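Local coordinates for antifreeze protein (Uncultured bacterium, PDB 6EIO), which probably binds ice crystals, as an antifreeze protein of the ice-binding family, and may do so through two of its faces, at residues Gln21-Thr26 with Arg100-Met105; Gln25-Leu30 with Ser144-Ile149; Thr50-Asp55 with Val219-Asn224. One frame throughout, in Å; residues are numbered along the deposited sequence. Where two conformers were deposited one is given.

Contact 1 (Gln21-Thr26 with Arg100-Met105)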
loop_
_atom_site.group_PDB
_atom_site.type_symbol
_atom_site.label_atom_id
_atom_site.label_comp_id
_atom_site.label_asym_id
_atom_site.label_seq_id
_atom_site.Cartn_x
_atom_site.Cartn_y
_atom_site.Cartn_z
ATOM N N GLN A 21 -13.583 -5.052 16.437
ATOM C CA GLN A 21 -13.145 -3.881 17.174
ATOM C C GLN A 21 -14.242 -2.825 17.254
ATOM O O GLN A 21 -15.098 -2.707 16.377
ATOM C CB GLN A 21 -11.897 -3.288 16.506
ATOM C CG GLN A 21 -10.722 -4.249 16.555
ATOM C CD GLN A 21 -9.490 -3.712 15.859
ATOM O OE1 GLN A 21 -9.127 -2.551 16.038
ATOM N NE2 GLN A 21 -8.824 -4.564 15.097
ATOM N N THR A 22 -14.189 -2.036 18.334
ATOM C CA THR A 22 -15.072 -0.887 18.462
ATOM C C THR A 22 -14.378 0.430 18.171
ATOM O O THR A 22 -15.035 1.356 17.689
ATOM C CB THR A 22 -15.691 -0.800 19.862
ATOM O OG1 THR A 22 -14.648 -0.747 20.844
ATOM C CG2 THR A 22 -16.626 -1.966 20.116
ATOM N N THR A 23 -13.078 0.552 18.424
ATOM C CA THR A 23 -12.413 1.819 18.152
ATOM C C THR A 23 -12.462 2.112 16.657
ATOM O O THR A 23 -12.123 1.257 15.835
ATOM C CB THR A 23 -10.963 1.764 18.621
ATOM O OG1 THR A 23 -10.947 1.511 20.025
ATOM C CG2 THR A 23 -10.238 3.064 18.318
ATOM N N VAL A 24 -12.865 3.325 16.315
ATOM C CA VAL A 24 -12.962 3.772 14.935
ATOM C C VAL A 24 -11.642 4.452 14.573
ATOM O O VAL A 24 -11.319 5.502 15.120
ATOM C CB VAL A 24 -14.149 4.730 14.770
ATOM C CG1 VAL A 24 -14.217 5.306 13.361
ATOM C CG2 VAL A 24 -15.448 4.038 15.123
ATOM N N GLN A 25 -10.878 3.862 13.654
ATOM C CA GLN A 25 -9.681 4.517 13.164
ATOM C C GLN A 25 -10.062 5.663 12.241
ATOM O O GLN A 25 -10.960 5.529 11.403
ATOM C CB GLN A 25 -8.816 3.536 12.367
ATOM C CG GLN A 25 -8.142 2.503 13.236
ATOM C CD GLN A 25 -7.276 3.130 14.295
ATOM O OE1 GLN A 25 -6.445 3.981 14.003
ATOM N NE2 GLN A 25 -7.488 2.735 15.545
ATOM N N THR A 26 -9.379 6.791 12.410
ATOM C CA THR A 26 -9.498 7.888 11.470
ATOM C C THR A 26 -8.672 7.569 10.222
ATOM O O THR A 26 -7.737 6.758 10.261
ATOM C CB THR A 26 -8.979 9.187 12.089
ATOM O OG1 THR A 26 -7.601 9.018 12.419
ATOM C CG2 THR A 26 -9.777 9.573 13.332
ATOM N N ARG A 100 -0.191 4.528 16.027
ATOM C CA ARG A 100 -1.544 4.321 16.510
ATOM C C ARG A 100 -1.605 3.164 17.493
ATOM O O ARG A 100 -0.949 2.141 17.308
ATOM C CB ARG A 100 -2.484 4.087 15.352
ATOM C CG ARG A 100 -2.580 5.347 14.573
ATOM C CD ARG A 100 -3.510 5.237 13.454
ATOM N NE ARG A 100 -3.620 6.523 12.776
ATOM C CZ ARG A 100 -4.706 6.909 12.126
ATOM N NH1 ARG A 100 -5.765 6.110 12.073
ATOM N NH2 ARG A 100 -4.727 8.070 11.479
ATOM N N VAL A 101 -2.407 3.345 18.540
ATOM C CA VAL A 101 -2.666 2.308 19.528
ATOM C C VAL A 101 -4.139 2.353 19.903
ATOM O O VAL A 101 -4.771 3.407 19.856
ATOM C CB VAL A 101 -1.804 2.467 20.805
ATOM C CG1 VAL A 101 -0.337 2.202 20.516
ATOM C CG2 VAL A 101 -1.987 3.853 21.421
ATOM N N ALA A 102 -4.679 1.207 20.302
ATOM C CA ALA A 102 -6.028 1.135 20.824
ATOM C C ALA A 102 -6.124 -0.085 21.714
ATOM O O ALA A 102 -5.508 -1.116 21.447
ATOM C CB ALA A 102 -7.050 1.004 19.698
ATOM N N SER A 103 -6.940 0.023 22.765
ATOM C CA SER A 103 -7.052 -1.072 23.727
ATOM C C SER A 103 -7.581 -2.347 23.082
ATOM O O SER A 103 -7.298 -3.452 23.565
ATOM C CB SER A 103 -7.963 -0.669 24.887
ATOM O OG SER A 103 -9.265 -0.344 24.435
ATOM N N ASP A 104 -8.363 -2.211 22.014
ATOM C CA ASP A 104 -8.975 -3.332 21.317
ATOM C C ASP A 104 -8.267 -3.682 20.003
ATOM O O ASP A 104 -8.814 -4.442 19.199
ATOM C CB ASP A 104 -10.467 -3.070 21.091
ATOM C CG ASP A 104 -10.745 -1.772 20.311
ATOM O OD1 ASP A 104 -9.927 -0.840 20.357
ATOM O OD2 ASP A 104 -11.792 -1.679 19.643
ATOM N N MET A 105 -7.055 -3.178 19.775
ATOM C CA MET A 105 -6.354 -3.551 18.559
ATOM C C MET A 105 -6.046 -5.044 18.565
ATOM O O MET A 105 -5.979 -5.695 19.614
ATOM C CB MET A 105 -5.078 -2.744 18.407
ATOM C CG MET A 105 -3.965 -3.225 19.270
ATOM S SD MET A 105 -2.496 -2.261 18.938
ATOM C CE MET A 105 -2.687 -0.858 19.884
HETATM O O HOH W 1 -8.512 -0.879 17.798
HETATM O O HOH W 2 -6.176 4.353 17.607
#
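D104 aims its carboxylate at the backbone of T22 and T23, and three hydrogen bonds hold it there. OD2 accepts two of them: T23 N sits 2.8 Å from D104 OD2 on an almost straight line (172°), meeting the syn lone pair of OD2, while T22 N, also 2.8 Å from D104 OD2, arrives nearly along the C-O axis on a more bent path. The other oxygen accepts a hydrogen bond from the T23 hydroxyl, with T23 OG1 2.6 Å from D104 OD1 and somewhat out of the carboxylate plane. D104 belongs to the type I turn from A102 to M105.

At the other end R100 reaches across with a chain extended from CG to NE. Its NH1 has two acceptors at the guanidinium edge: T26 O at 2.8 Å from R100 NH1 and Q25 OE1 at 3.0 Å from it. Beyond the two segments, NE forms a salt bridge with D96 and NH2 bonds to P27 O. A water bridges Q25 NE2 and V101 O.

Packing is secondary. Q21 CG lies 3.3 Å from D104 O, its amide oxygen going on to L121 N, and T23 CG2 touches A102 CB.

This is a surface contact joining the N-terminal arm to the loop after helix 81-99. The charge of R100 is met by D96, with T26 O, P27 O and Q25 OE1 around it, while D104 draws on two backbone N-H groups and one hydroxyl. The arm is thus fixed by polar bonds at two points rather than by an apolar core, and the carboxylate would be expected to stay ionised.

Contact 2 (Gln25-Leu30 with Ser144-Ile149); sequences QTPITL and SAIFVI
I146 lies under the backbone of Q25 and P27, its side chain crossing that of P27 at about a right angle. CD1 is the part that meets the proline, 4.0 Å from P27 CG and as close to P27 CA. Further back, I146 CB and CG1 press against the carbonyl oxygen of Q25, with Q25 O 3.4 Å from I146 CB. The CG2 branch, anti to the backbone N, takes the other direction: I146 CG2 comes within 3.7 Å of Q25 CB and sits equally near T26 O. The isoleucine thus fits beneath the arm with CG2 against Q25 CB and T26 O, and with CG1 against Q25 O before CD1 carries on to P27.

I28 and V148 meet differently, reaching toward each other tip to tip. I28 CD1 is 3.9 Å from V148 CG2, and V148 CG1 is only slightly farther off. V148 on the strand and I146 just before it belong to the beta-solenoid expected of this ice-binding family, in which strand 147-151 runs parallel to strands 120-124 and 174-178. The arm 25-30 crosses over this wall, and the same I28 touches A93, D96 and A97 of helix 81-99, so it sits between helix and solenoid. F147 points its side chain the other way and meets F137 edge-to-face.

No direct hydrogen bond links the backbones here; two waters stand in. One accepts from Q25 N and donates to I146 O, both at 2.9 Å from the water. The second accepts from I146 N, 2.9 Å from it, and donates to Q25 O.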
loop_
_atom_site.group_PDB
_atom_site.type_symbol
_atom_site.label_atom_id
_atom_site.label_comp_id
_atom_site.label_asym_id
_atom_site.label_seq_id
_atom_site.Cartn_x
_atom_site.Cartn_y
_atom_site.Cartn_z
ATOM N N GLN A 25 -10.878 3.862 13.654
ATOM C CA GLN A 25 -9.681 4.517 13.164
ATOM C C GLN A 25 -10.062 5.663 12.241
ATOM O O GLN A 25 -10.960 5.529 11.403
ATOM C CB GLN A 25 -8.816 3.536 12.367
ATOM C CG GLN A 25 -8.142 2.503 13.236
ATOM C CD GLN A 25 -7.276 3.130 14.295
ATOM O OE1 GLN A 25 -6.445 3.981 14.003
ATOM N NE2 GLN A 25 -7.488 2.735 15.545
ATOM N N THR A 26 -9.379 6.791 12.410
ATOM C CA THR A 26 -9.498 7.888 11.470
ATOM C C THR A 26 -8.672 7.569 10.222
ATOM O O THR A 26 -7.737 6.758 10.261
ATOM C CB THR A 26 -8.979 9.187 12.089
ATOM O OG1 THR A 26 -7.601 9.018 12.419
ATOM C CG2 THR A 26 -9.777 9.573 13.332
ATOM N N PRO A 27 -8.977 8.211 9.100
ATOM C CA PRO A 27 -8.104 8.068 7.939
ATOM C C PRO A 27 -6.698 8.535 8.281
ATOM O O PRO A 27 -6.476 9.322 9.204
ATOM C CB PRO A 27 -8.760 8.975 6.885
ATOM C CG PRO A 27 -10.179 9.125 7.340
ATOM C CD PRO A 27 -10.110 9.108 8.831
ATOM N N ILE A 28 -5.736 8.025 7.523
ATOM C CA ILE A 28 -4.349 8.473 7.610
ATOM C C ILE A 28 -4.131 9.516 6.519
ATOM O O ILE A 28 -4.163 9.198 5.325
ATOM C CB ILE A 28 -3.368 7.310 7.468
ATOM C CG1 ILE A 28 -3.559 6.369 8.651
ATOM C CG2 ILE A 28 -1.917 7.818 7.397
ATOM C CD1 ILE A 28 -2.833 5.074 8.506
ATOM N N THR A 29 -3.909 10.764 6.913
ATOM C CA THR A 29 -3.648 11.837 5.960
ATOM C C THR A 29 -2.372 11.532 5.186
ATOM O O THR A 29 -1.319 11.340 5.807
ATOM C CB THR A 29 -3.464 13.130 6.768
ATOM O OG1 THR A 29 -4.698 13.483 7.388
ATOM C CG2 THR A 29 -3.031 14.274 5.879
ATOM N N LEU A 30 -2.452 11.531 3.857
ATOM C CA LEU A 30 -1.302 11.336 2.986
ATOM C C LEU A 30 -0.778 12.643 2.419
ATOM O O LEU A 30 0.260 12.646 1.744
ATOM C CB LEU A 30 -1.658 10.392 1.830
ATOM C CG LEU A 30 -2.163 9.018 2.259
ATOM C CD1 LEU A 30 -2.555 8.221 1.019
ATOM C CD2 LEU A 30 -1.160 8.243 3.108
ATOM N N SER A 144 -17.283 3.851 4.982
ATOM C CA SER A 144 -16.334 4.764 5.615
ATOM C C SER A 144 -15.325 4.053 6.509
ATOM O O SER A 144 -14.398 4.694 7.001
ATOM C CB SER A 144 -17.065 5.842 6.435
ATOM O OG SER A 144 -17.518 5.339 7.682
ATOM N N ALA A 145 -15.478 2.757 6.719
ATOM C CA ALA A 145 -14.589 2.011 7.599
ATOM C C ALA A 145 -13.130 2.125 7.175
ATOM O O ALA A 145 -12.797 2.021 5.995
ATOM C CB ALA A 145 -14.974 0.537 7.571
ATOM N N ILE A 146 -12.258 2.240 8.173
ATOM C CA ILE A 146 -10.817 2.332 7.987
ATOM C C ILE A 146 -10.139 1.086 8.560
ATOM O O ILE A 146 -10.526 0.575 9.623
ATOM C CB ILE A 146 -10.264 3.610 8.663
ATOM C CG1 ILE A 146 -10.866 4.879 8.046
ATOM C CG2 ILE A 146 -8.737 3.645 8.638
ATOM C CD1 ILE A 146 -10.452 5.153 6.628
ATOM N N PHE A 147 -9.115 0.612 7.842
ATOM C CA PHE A 147 -8.321 -0.546 8.219
ATOM C C PHE A 147 -6.855 -0.135 8.194
ATOM O O PHE A 147 -6.362 0.295 7.148
ATOM C CB PHE A 147 -8.531 -1.700 7.225
ATOM C CG PHE A 147 -9.970 -2.049 6.903
ATOM C CD1 PHE A 147 -10.694 -1.287 5.989
ATOM C CD2 PHE A 147 -10.577 -3.183 7.453
ATOM C CE1 PHE A 147 -11.989 -1.655 5.629
ATOM C CE2 PHE A 147 -11.853 -3.548 7.076
ATOM C CZ PHE A 147 -12.562 -2.777 6.177
ATOM N N VAL A 148 -6.165 -0.278 9.333
ATOM C CA VAL A 148 -4.753 0.085 9.444
ATOM C C VAL A 148 -3.986 -1.144 9.912
ATOM O O VAL A 148 -4.334 -1.730 10.947
ATOM C CB VAL A 148 -4.539 1.241 10.433
ATOM C CG1 VAL A 148 -3.050 1.553 10.591
ATOM C CG2 VAL A 148 -5.323 2.477 9.997
ATOM N N ILE A 149 -2.937 -1.515 9.170
ATOM C CA ILE A 149 -2.122 -2.675 9.514
ATOM C C ILE A 149 -0.682 -2.231 9.692
ATOM O O ILE A 149 -0.067 -1.677 8.773
ATOM C CB ILE A 149 -2.217 -3.792 8.475
ATOM C CG1 ILE A 149 -3.660 -4.241 8.324
ATOM C CG2 ILE A 149 -1.354 -4.966 8.919
ATOM C CD1 ILE A 149 -3.880 -5.146 7.149
HETATM O O HOH W 3 -11.604 1.550 12.099
HETATM O O HOH W 4 -13.261 3.688 10.520
#

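Contact 3 (Thr50-Asp55 with Val219-Asn224); sequences TNITGD and VTMEGN
T50 and G223 bring their CA atoms to 4.2 Å where strand 51-53 begins and strand 219-222 has just ended, and N51 N gives a hydrogen bond to N224 O (2.9 Å). G223 has positive phi (53°), which favours glycine at this corner between parallel strands of the beta-solenoid, where 219-222 passes into 225-227 beside the start of 51-53.

T50 uses its hydroxyl to hold the corner. Its OG1, anti to the carbonyl carbon, accepts a hydrogen bond from N224 N at 2.9 Å with an N-H...O angle of 165°, and is also hydrogen-bonded to N46 OD1. The methyl of T50 faces the carbonyl of N224, with T50 CG2 3.5 Å from N224 O. Within 219-224, E222 N donates to N224 OD1 at 2.8 Å, coming from above the plane of that amide; the ND2 end of N224 goes to D203 O and A206 O, so both ends of the amide are occupied. Deeper in, I52 and M221 cross at about a right angle, I52 CD1 lying 4.1 Å from M221 SD in one of the two methionine conformers.

Parallel neighbours surround the pair: strand 51-53 lies between 71-73 and 225-227, strand 219-222 between 43-47 and 200-202. F67 touches both I52 and M221, while I52 also reaches A37 of strand 36-40.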
loop_
_atom_site.group_PDB
_atom_site.type_symbol
_atom_site.label_atom_id
_atom_site.label_comp_id
_atom_site.label_asym_id
_atom_site.label_seq_id
_atom_site.Cartn_x
_atom_site.Cartn_y
_atom_site.Cartn_z
ATOM N N THR A 50 4.679 -2.121 -17.982
ATOM C CA THR A 50 3.994 -1.555 -16.842
ATOM C C THR A 50 3.198 -0.335 -17.265
ATOM O O THR A 50 3.634 0.445 -18.114
ATOM C CB THR A 50 5.039 -1.176 -15.797
ATOM O OG1 THR A 50 5.586 -2.398 -15.289
ATOM C CG2 THR A 50 4.484 -0.336 -14.638
ATOM N N ASN A 51 2.026 -0.175 -16.659
ATOM C CA ASN A 51 1.223 1.017 -16.865
ATOM C C ASN A 51 0.834 1.558 -15.497
ATOM O O ASN A 51 0.277 0.825 -14.679
ATOM C CB ASN A 51 -0.023 0.715 -17.699
ATOM C CG ASN A 51 -0.688 1.983 -18.201
ATOM O OD1 ASN A 51 -0.335 2.497 -19.265
ATOM N ND2 ASN A 51 -1.653 2.490 -17.458
ATOM N N ILE A 52 1.105 2.840 -15.284
ATOM C CA ILE A 52 0.705 3.557 -14.072
ATOM C C ILE A 52 -0.314 4.609 -14.468
ATOM O O ILE A 52 -0.034 5.437 -15.336
ATOM C CB ILE A 52 1.917 4.226 -13.395
ATOM C CG1 ILE A 52 2.936 3.188 -12.926
ATOM C CG2 ILE A 52 1.457 5.105 -12.244
ATOM C CD1 ILE A 52 4.292 3.782 -12.578
ATOM N N THR A 53 -1.477 4.600 -13.815
ATOM C CA THR A 53 -2.454 5.682 -13.962
ATOM C C THR A 53 -2.454 6.417 -12.627
ATOM O O THR A 53 -2.991 5.932 -11.629
ATOM C CB THR A 53 -3.860 5.195 -14.326
ATOM O OG1 THR A 53 -3.805 4.333 -15.469
ATOM C CG2 THR A 53 -4.735 6.390 -14.686
ATOM N N GLY A 54 -1.808 7.573 -12.607
ATOM C CA GLY A 54 -1.534 8.309 -11.387
ATOM C C GLY A 54 -0.160 8.923 -11.486
ATOM O O GLY A 54 0.571 8.656 -12.435
ATOM N N ASP A 55 0.209 9.750 -10.511
ATOM C CA ASP A 55 1.508 10.391 -10.595
ATOM C C ASP A 55 2.604 9.473 -10.038
ATOM O O ASP A 55 2.341 8.546 -9.263
ATOM C CB ASP A 55 1.451 11.762 -9.905
ATOM C CG ASP A 55 0.489 12.742 -10.606
ATOM O OD1 ASP A 55 0.221 12.568 -11.810
ATOM O OD2 ASP A 55 0.028 13.691 -9.918
ATOM N N VAL A 219 11.455 1.428 -5.694
ATOM C CA VAL A 219 10.326 0.686 -6.235
ATOM C C VAL A 219 10.777 -0.007 -7.511
ATOM O O VAL A 219 11.277 0.638 -8.442
ATOM C CB VAL A 219 9.087 1.565 -6.471
ATOM C CG1 VAL A 219 7.978 0.733 -7.095
ATOM C CG2 VAL A 219 8.599 2.144 -5.154
ATOM N N THR A 220 10.592 -1.329 -7.535
ATOM C CA THR A 220 10.929 -2.176 -8.668
ATOM C C THR A 220 9.638 -2.772 -9.219
ATOM O O THR A 220 8.817 -3.281 -8.457
ATOM C CB THR A 220 11.902 -3.282 -8.242
ATOM O OG1 THR A 220 13.078 -2.691 -7.684
ATOM C CG2 THR A 220 12.304 -4.172 -9.399
ATOM N N MET A 221 9.478 -2.693 -10.538
ATOM C CA MET A 221 8.260 -3.092 -11.214
ATOM C C MET A 221 8.602 -3.963 -12.416
ATOM O O MET A 221 9.645 -3.789 -13.060
ATOM C CB MET A 221 7.480 -1.830 -11.662
ATOM C CG MET A 221 6.906 -1.024 -10.496
ATOM S SD MET A 221 6.348 0.629 -10.981
ATOM C CE MET A 221 7.925 1.395 -11.302
ATOM N N GLU A 222 7.706 -4.888 -12.727
ATOM C CA GLU A 222 7.825 -5.698 -13.937
ATOM C C GLU A 222 6.416 -5.981 -14.461
ATOM O O GLU A 222 5.638 -6.710 -13.850
ATOM C CB GLU A 222 8.608 -6.981 -13.660
ATOM C CG GLU A 222 8.799 -7.805 -14.922
ATOM C CD GLU A 222 9.909 -8.855 -14.879
ATOM O OE1 GLU A 222 10.583 -9.004 -13.849
ATOM O OE2 GLU A 222 10.074 -9.516 -15.928
ATOM N N GLY A 223 6.075 -5.376 -15.597
ATOM C CA GLY A 223 4.787 -5.637 -16.218
ATOM C C GLY A 223 3.585 -5.461 -15.311
ATOM O O GLY A 223 2.664 -6.281 -15.343
ATOM N N ASN A 224 3.553 -4.387 -14.527
ATOM C CA ASN A 224 2.496 -4.205 -13.547
ATOM C C ASN A 224 1.418 -3.241 -14.022
ATOM O O ASN A 224 1.632 -2.425 -14.918
ATOM C CB ASN A 224 3.088 -3.673 -12.237
ATOM C CG ASN A 224 4.152 -4.585 -11.704
ATOM O OD1 ASN A 224 5.311 -4.186 -11.551
ATOM N ND2 ASN A 224 3.761 -5.830 -11.443
#

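From the N terminus, the arm makes contact 1 first, closing a loop that takes in helix 81-99, and a few residues on it makes contact 2, closing a longer one back to strand 147-151. The two start from one piece of chain, sharing Q25 and T26, and R100 of contact 1 reaches P27 and I28 of contact 2; their centres are 10 Å apart. Contact 3, from 50-55 to 219-224, crosses both, its centre about 33 Å from that of contact 1. Contacts 1 and 2 fasten the arm to the loop after the helix and to strand 147-151; contact 3 joins an early solenoid strand to a late one on the other side of the chain's centre.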